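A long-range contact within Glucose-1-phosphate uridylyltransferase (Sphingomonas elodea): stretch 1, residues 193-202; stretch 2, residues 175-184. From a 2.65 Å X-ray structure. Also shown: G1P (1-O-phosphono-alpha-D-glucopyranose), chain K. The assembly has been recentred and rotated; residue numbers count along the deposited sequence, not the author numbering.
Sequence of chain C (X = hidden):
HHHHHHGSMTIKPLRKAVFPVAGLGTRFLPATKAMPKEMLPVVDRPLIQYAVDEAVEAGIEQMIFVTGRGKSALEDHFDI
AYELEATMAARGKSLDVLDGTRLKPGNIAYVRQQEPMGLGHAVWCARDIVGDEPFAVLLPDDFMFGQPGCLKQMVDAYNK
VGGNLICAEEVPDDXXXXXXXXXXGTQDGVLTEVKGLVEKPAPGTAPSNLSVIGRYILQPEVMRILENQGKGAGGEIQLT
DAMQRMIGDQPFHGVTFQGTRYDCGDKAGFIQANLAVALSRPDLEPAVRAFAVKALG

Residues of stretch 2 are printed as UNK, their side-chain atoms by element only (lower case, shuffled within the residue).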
ATOM      1  N   GLU C 193      38.273  25.536   0.194  1.00 50.12           N
ATOM      2  CA  GLU C 193      38.534  24.826  -1.052  1.00 51.48           C
ATOM      3  C   GLU C 193      38.791  23.336  -0.892  1.00 51.73           C
ATOM      4  O   GLU C 193      39.543  22.918  -0.015  1.00 51.63           O
ATOM      5  CB  GLU C 193      39.733  25.460  -1.759  1.00 88.66           C
ATOM      6  CG  GLU C 193      39.402  26.700  -2.563  1.00 91.45           C
ATOM      7  CD  GLU C 193      40.626  27.523  -2.901  1.00 94.83           C
ATOM      8  OE1 GLU C 193      41.733  26.947  -2.984  1.00 95.10           O
ATOM      9  OE2 GLU C 193      40.475  28.747  -3.096  1.00 95.91           O
ATOM     10  N   VAL C 194      38.164  22.535  -1.746  1.00 62.17           N
ATOM     11  CA  VAL C 194      38.362  21.091  -1.720  1.00 63.01           C
ATOM     12  C   VAL C 194      39.340  20.780  -2.847  1.00 64.11           C
ATOM     13  O   VAL C 194      39.029  20.970  -4.022  1.00 64.43           O
ATOM     14  CB  VAL C 194      37.028  20.320  -1.950  1.00 38.55           C
ATOM     15  CG1 VAL C 194      36.245  20.988  -3.027  1.00 39.19           C
ATOM     16  CG2 VAL C 194      37.299  18.867  -2.348  1.00 37.39           C
ATOM     17  N   LYS C 195      40.531  20.322  -2.485  1.00 57.57           N
ATOM     18  CA  LYS C 195      41.551  19.999  -3.474  1.00 58.64           C
ATOM     19  C   LYS C 195      41.536  18.515  -3.795  1.00 59.05           C
ATOM     20  O   LYS C 195      42.140  18.073  -4.768  1.00 59.23           O
ATOM     21  CB  LYS C 195      42.934  20.422  -2.957  1.00104.03           C
ATOM     22  CG  LYS C 195      43.152  21.937  -2.939  1.00104.39           C
ATOM     23  CD  LYS C 195      44.491  22.303  -2.319  1.00105.38           C
ATOM     24  CE  LYS C 195      44.751  23.806  -2.380  1.00108.15           C
ATOM     25  NZ  LYS C 195      45.968  24.205  -1.601  1.00107.25           N
ATOM     26  N   GLY C 196      40.834  17.746  -2.974  1.00 70.14           N
ATOM     27  CA  GLY C 196      40.758  16.319  -3.200  1.00 71.28           C
ATOM     28  C   GLY C 196      39.811  15.679  -2.215  1.00 72.05           C
ATOM     29  O   GLY C 196      39.445  16.283  -1.205  1.00 72.43           O
ATOM     30  N   LEU C 197      39.413  14.448  -2.508  1.00 42.05           N
ATOM     31  CA  LEU C 197      38.500  13.743  -1.635  1.00 42.95           C
ATOM     32  C   LEU C 197      38.545  12.253  -1.870  1.00 43.77           C
ATOM     33  O   LEU C 197      38.585  11.797  -3.008  1.00 43.96           O
ATOM     34  CB  LEU C 197      37.072  14.275  -1.829  1.00 77.09           C
ATOM     35  CG  LEU C 197      36.417  14.273  -3.213  1.00 77.01           C
ATOM     36  CD1 LEU C 197      35.154  15.116  -3.160  1.00 76.02           C
ATOM     37  CD2 LEU C 197      37.356  14.846  -4.250  1.00 78.10           C
ATOM     38  N   VAL C 198      38.560  11.499  -0.781  1.00 73.86           N
ATOM     39  CA  VAL C 198      38.575  10.049  -0.859  1.00 75.68           C
ATOM     40  C   VAL C 198      37.426   9.511  -0.012  1.00 76.84           C
ATOM     41  O   VAL C 198      37.192   9.987   1.103  1.00 77.23           O
ATOM     42  CB  VAL C 198      39.910   9.476  -0.349  1.00 67.91           C
ATOM     43  CG1 VAL C 198      41.026   9.851  -1.302  1.00 68.49           C
ATOM     44  CG2 VAL C 198      40.213  10.014   1.034  1.00 67.82           C
ATOM     45  N   GLU C 199      36.700   8.537  -0.554  1.00 57.60           N
ATOM     46  CA  GLU C 199      35.561   7.917   0.136  1.00 59.06           C
ATOM     47  C   GLU C 199      36.135   7.061   1.262  1.00 60.15           C
ATOM     48  O   GLU C 199      37.071   6.367   1.034  1.00 60.30           O
ATOM     49  CB  GLU C 199      34.805   7.003  -0.840  1.00102.40           C
ATOM     50  CG  GLU C 199      33.288   7.165  -0.883  1.00101.82           C
ATOM     51  CD  GLU C 199      32.655   7.314   0.480  1.00101.63           C
ATOM     52  OE1 GLU C 199      32.964   6.521   1.385  1.00100.65           O
ATOM     53  OE2 GLU C 199      31.833   8.226   0.646  1.00101.63           O
ATOM     54  N   LYS C 200      35.596   7.098   2.468  1.00 98.34           N
ATOM     55  CA  LYS C 200      36.114   6.282   3.577  1.00100.21           C
ATOM     56  C   LYS C 200      37.570   5.768   3.530  1.00101.35           C
ATOM     57  O   LYS C 200      37.810   4.578   3.313  1.00102.02           O
ATOM     58  CB  LYS C 200      35.189   5.084   3.798  1.00126.81           C
ATOM     59  CG  LYS C 200      33.764   5.458   4.133  1.00127.72           C
ATOM     60  CD  LYS C 200      33.000   4.283   4.706  1.00127.37           C
ATOM     61  CE  LYS C 200      31.567   4.674   5.019  1.00127.55           C
ATOM     62  NZ  LYS C 200      30.805   3.601   5.700  1.00127.70           N
ATOM     63  N   PRO C 201      38.557   6.651   3.768  1.00 87.88           N
ATOM     64  CA  PRO C 201      39.966   6.241   3.747  1.00 88.53           C
ATOM     65  C   PRO C 201      40.285   5.237   4.858  1.00 89.26           C
ATOM     66  O   PRO C 201      39.517   5.099   5.809  1.00 89.42           O
ATOM     67  CB  PRO C 201      40.702   7.557   3.944  1.00 83.07           C
ATOM     68  CG  PRO C 201      39.767   8.310   4.840  1.00 82.64           C
ATOM     69  CD  PRO C 201      38.429   8.055   4.195  1.00 82.17           C
ATOM     70  N   ALA C 202      41.415   4.544   4.732  1.00121.46           N
ATOM     71  CA  ALA C 202      41.841   3.571   5.734  1.00122.13           C
ATOM     72  C   ALA C 202      42.291   4.351   6.964  1.00122.64           C
ATOM     73  O   ALA C 202      42.719   5.498   6.853  1.00123.09           O
ATOM     74  CB  ALA C 202      42.985   2.732   5.191  1.00 88.83           C
ATOM     75  N   UNK C 175      37.119   8.483  13.579  1.00 89.75           N
ATOM     76  CA  UNK C 175      35.848   8.580  12.869  1.00 88.58           C
ATOM     77  C   UNK C 175      36.001   8.749  11.367  1.00 87.87           C
ATOM     78  O   UNK C 175      35.076   8.484  10.602  1.00 87.99           O
ATOM     79  c   UNK C 175      35.065   9.780  13.392  1.00 83.77           C
ATOM     80  c   UNK C 175      33.675   8.482  14.978  1.00 83.23           C
ATOM     81  c   UNK C 175      33.670   9.438  13.816  1.00 83.93           C
ATOM     82  n   UNK C 175      33.341   7.226  14.713  1.00 81.06           N
ATOM     83  o   UNK C 175      33.994   8.862  16.104  1.00 83.59           O
ATOM     84  N   UNK C 176      37.174   9.210  10.958  1.00 69.89           N
ATOM     85  CA  UNK C 176      37.465   9.478   9.556  1.00 68.97           C
ATOM     86  C   UNK C 176      37.215   8.365   8.536  1.00 68.61           C
ATOM     87  O   UNK C 176      36.872   8.645   7.389  1.00 69.10           O
ATOM     88  c   UNK C 176      38.913   9.976   9.413  1.00 41.70           C
ATOM     89  o   UNK C 176      39.027  11.260  10.030  1.00 41.02           O
ATOM     90  c   UNK C 176      39.306  10.107   7.965  1.00 41.84           C
ATOM     91  N   UNK C 177      37.371   7.113   8.940  1.00 64.54           N
ATOM     92  CA  UNK C 177      37.175   6.003   8.014  1.00 63.92           C
ATOM     93  C   UNK C 177      35.708   5.769   7.647  1.00 63.64           C
ATOM     94  O   UNK C 177      35.404   4.886   6.844  1.00 63.67           O
ATOM     95  n   UNK C 177      36.000   3.255   9.681  1.00 59.73           N
ATOM     96  c   UNK C 177      37.755   4.724   8.620  1.00 60.26           C
ATOM     97  c   UNK C 177      36.994   4.590  11.100  1.00 60.41           C
ATOM     98  n   UNK C 177      36.025   3.855  11.740  1.00 60.73           N
ATOM     99  c   UNK C 177      35.441   3.056  10.863  1.00 60.49           C
ATOM    100  c   UNK C 177      36.982   4.218   9.797  1.00 60.24           C
ATOM    101  N   UNK C 178      34.805   6.558   8.225  1.00 78.08           N
ATOM    102  CA  UNK C 178      33.376   6.397   7.964  1.00 77.60           C
ATOM    103  C   UNK C 178      32.813   7.422   6.991  1.00 77.19           C
ATOM    104  O   UNK C 178      31.666   7.307   6.555  1.00 77.58           O
ATOM    105  c   UNK C 178      32.576   6.516   9.259  1.00 80.14           C
ATOM    106  c   UNK C 178      32.371   6.194  11.710  1.00 82.58           C
ATOM    107  c   UNK C 178      33.170   5.827  10.465  1.00 81.36           C
ATOM    108  n   UNK C 178      30.125   7.162  13.098  1.00 84.58           N
ATOM    109  c   UNK C 178      29.993   6.078  12.348  1.00 83.84           C
ATOM    110  n   UNK C 178      28.821   5.465  12.265  1.00 83.36           N
ATOM    111  n   UNK C 178      31.038   5.604  11.681  1.00 83.71           N
ATOM    112  N   UNK C 179      33.600   8.435   6.657  1.00 69.61           N
ATOM    113  CA  UNK C 179      33.109   9.470   5.762  1.00 69.17           C
ATOM    114  C   UNK C 179      34.014   9.669   4.571  1.00 68.49           C
ATOM    115  O   UNK C 179      35.068   9.045   4.459  1.00 68.85           O
ATOM    116  c   UNK C 179      32.265  10.279  10.204  1.00 68.59           C
ATOM    117  o   UNK C 179      30.464  11.064  11.570  1.00 67.49           O
ATOM    118  c   UNK C 179      30.487  11.577   9.245  1.00 67.75           C
ATOM    119  c   UNK C 179      31.108  11.501   8.003  1.00 68.36           C
ATOM    120  c   UNK C 179      32.882  10.206   8.954  1.00 68.69           C
ATOM    121  c   UNK C 179      33.019  10.815   6.489  1.00 67.23           C
ATOM    122  c   UNK C 179      32.315  10.821   7.835  1.00 68.24           C
ATOM    123  c   UNK C 179      31.070  10.968  10.339  1.00 67.42           C
ATOM    124  N   UNK C 180      33.584  10.548   3.676  1.00 56.71           N
ATOM    125  CA  UNK C 180      34.399  10.879   2.528  1.00 55.75           C
ATOM    126  C   UNK C 180      35.239  11.995   3.107  1.00 55.29           C
ATOM    127  O   UNK C 180      34.704  12.865   3.800  1.00 55.65           O
ATOM    128  N   UNK C 181      36.544  11.983   2.861  1.00 52.85           N
ATOM    129  CA  UNK C 181      37.388  13.021   3.430  1.00 52.23           C
ATOM    130  C   UNK C 181      37.890  14.037   2.422  1.00 51.96           C
ATOM    131  O   UNK C 181      38.235  13.696   1.294  1.00 51.96           O
ATOM    132  c   UNK C 181      38.568  12.390   4.188  1.00 67.19           C
ATOM    133  c   UNK C 181      37.265  12.505   6.390  1.00 66.05           C
ATOM    134  c   UNK C 181      38.030  11.628   5.400  1.00 66.90           C
ATOM    135  c   UNK C 181      39.546  13.462   4.638  1.00 67.04           C
ATOM    136  N   UNK C 182      37.924  15.293   2.849  1.00 53.26           N
ATOM    137  CA  UNK C 182      38.362  16.385   1.998  1.00 52.95           C
ATOM    138  C   UNK C 182      39.816  16.778   2.225  1.00 53.33           C
ATOM    139  O   UNK C 182      40.312  16.755   3.350  1.00 53.43           O
ATOM    140  c   UNK C 182      36.036  17.330   1.987  1.00 42.25           C
ATOM    141  c   UNK C 182      38.011  18.791   1.397  1.00 41.43           C
ATOM    142  c   UNK C 182      35.086  18.436   2.416  1.00 41.64           C
ATOM    143  c   UNK C 182      37.511  17.638   2.252  1.00 42.52           C
ATOM    144  N   UNK C 183      40.491  17.130   1.135  1.00 51.58           N
ATOM    145  CA  UNK C 183      41.871  17.603   1.174  1.00 51.78           C
ATOM    146  C   UNK C 183      41.646  19.110   1.021  1.00 51.45           C
ATOM    147  O   UNK C 183      41.397  19.600  -0.079  1.00 51.35           O
ATOM    148  c   UNK C 183      42.671  17.048  -0.016  1.00 63.39           C
ATOM    149  c   UNK C 183      44.103  17.542   0.023  1.00 63.12           C
ATOM    150  o   UNK C 183      42.665  15.616   0.041  1.00 64.27           O
ATOM    151  N   UNK C 184      41.717  19.858   2.131  1.00 67.25           N
ATOM    152  CA  UNK C 184      41.505  21.308   2.162  1.00 67.26           C
ATOM    153  C   UNK C 184      42.526  22.216   1.509  1.00 67.78           C
ATOM    154  O   UNK C 184      43.720  21.923   1.488  1.00 68.40           O
ATOM    155  c   UNK C 184      42.178  19.384   3.449  1.00 44.11           C
ATOM    156  c   UNK C 184      42.417  20.689   4.208  1.00 43.77           C
ATOM    157  c   UNK C 184      41.385  21.595   3.648  1.00 43.84           C
TER
HETATM  158  C1  G1P K1290      27.828   9.180   2.124  0.60 60.19           C
HETATM  159  C2  G1P K1290      29.024   9.675   1.287  0.60 60.19           C
HETATM  160  C3  G1P K1290      30.182  10.019   2.240  0.60 60.19           C
HETATM  161  C4  G1P K1290      29.706  11.127   3.174  0.60 60.19           C
HETATM  162  C5  G1P K1290      28.487  10.600   3.966  0.60 60.19           C
HETATM  163  C6  G1P K1290      27.978  11.708   4.901  0.60 60.19           C
HETATM  164  O1  G1P K1290      28.209   7.970   2.818  0.60 60.19           O
HETATM  165  O2  G1P K1290      29.424   8.641   0.390  0.60 60.19           O
HETATM  166  O3  G1P K1290      31.296  10.482   1.490  0.60 60.19           O
HETATM  167  O4  G1P K1290      30.763  11.467   4.072  0.60 60.19           O
HETATM  168  O5  G1P K1290      27.415  10.235   3.051  0.60 60.19           O
HETATM  169  O6  G1P K1290      26.843  11.254   5.643  0.60 60.19           O
HETATM  170  P   G1P K1290      26.921   7.311   3.555  0.60 60.19           P
HETATM  171  O1P G1P K1290      25.840   7.032   2.577  0.60 60.19           O
HETATM  172  O2P G1P K1290      27.374   5.957   4.281  0.60 60.19           O
HETATM  173  O3P G1P K1290      26.360   8.314   4.686  0.60 60.19           O

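Position 175 carries three side-chain carbons in a chain, the third bearing one oxygen and one nitrogen: a terminal amide two carbons beyond CB. It is Gln-175. The closest approach of its side chain to stretch 1 is Gln-175 CB to Pro-201 CG, 9.9 Å, so it makes no contact.

Position 176 has a CB bearing one oxygen and one carbon, a branched alcohol, and is therefore Thr-176. Its CG2 lies 3.6 Å from Pro-201 CG, while its OG1 is turned farther off.

At position 177 one carbon leads to a five-membered ring of three carbons and two nitrogens, an imidazole, so this is His-177. The ring leads away from stretch 1, but the residue still packs there through its backbone and CB: His-177 CB is 3.3 Å from Pro-201 O, and His-177 O is 3.1 Å from Lys-200 CB.

Position 178 shows three carbons, a nitrogen, then a carbon carrying two more nitrogens. This guanidinium marks Arg-178, whose CA-to-CB bond points away; its backbone O approaches Lys-200 CE at 3.0 Å. Arg-178 N donates to Gln-175 O (3.1 Å).

Position 179 has one carbon and a six-carbon ring bearing an oxygen, hence Tyr-179. CB points away from stretch 1, and G1P O4 sits at the ring edge. The backbone O lies 2.8 Å from Lys-200 N and 3.1 Å from Lys-200 CA.

Position 180 has no side-chain atoms and is Gly-180. An ideal CB here would fall 2.5 Å from G1P O3, a clash, so the bare backbone leaves room for the sugar. Gly-180 N donates to G1P O4 (3.0 Å, 168°), while Gly-180 CA approaches Val-198 O at 3.3 Å.

Position 181 has four carbons forked at the first, one arm two carbons long: Ile-181. Its CG1 packs 3.8 Å from Pro-201 CG, and its CB lies 4.3 Å from Val-198 CG2.

Position 182 repeats that forked four-carbon pattern and is Ile-182. It lies on the opposite sheet face, where CG2 meets Val-194 CB at 3.8 Å.

Position 183 has a CB with one oxygen and one carbon, giving Thr-183. An ideal CB on Gly-196 would come within 3.2 Å of Thr-183 OG1, a tight fit that the glycine avoids.

At position 184 three carbons close a ring onto the backbone N, so it is Pro-184. Its CA lies 3.3 Å from Glu-193 O.

The contact is chiefly an antiparallel strand pairing, with axes at 153°. Ile-181 N donates to Val-198 O (2.7 Å, 164°) and Val-198 N returns a bond to Ile-181 O (3.0 Å). Farther along, Thr-183 N reaches Gly-196 O and Lys-195 N reaches Thr-183 O, both at 2.7 Å. Beyond the strands, Lys-200 and Pro-201 pack on the turn, with Pro-201 bridging position 176 and Ile-181. Glu-199 OE2 accepts very short bonds from G1P O2 and O3 (2.5 Å each), so both stretches hold the glucose 1-phosphate of this uridylyltransferase.

Stretch 2 175-184: QTHRYGIITP
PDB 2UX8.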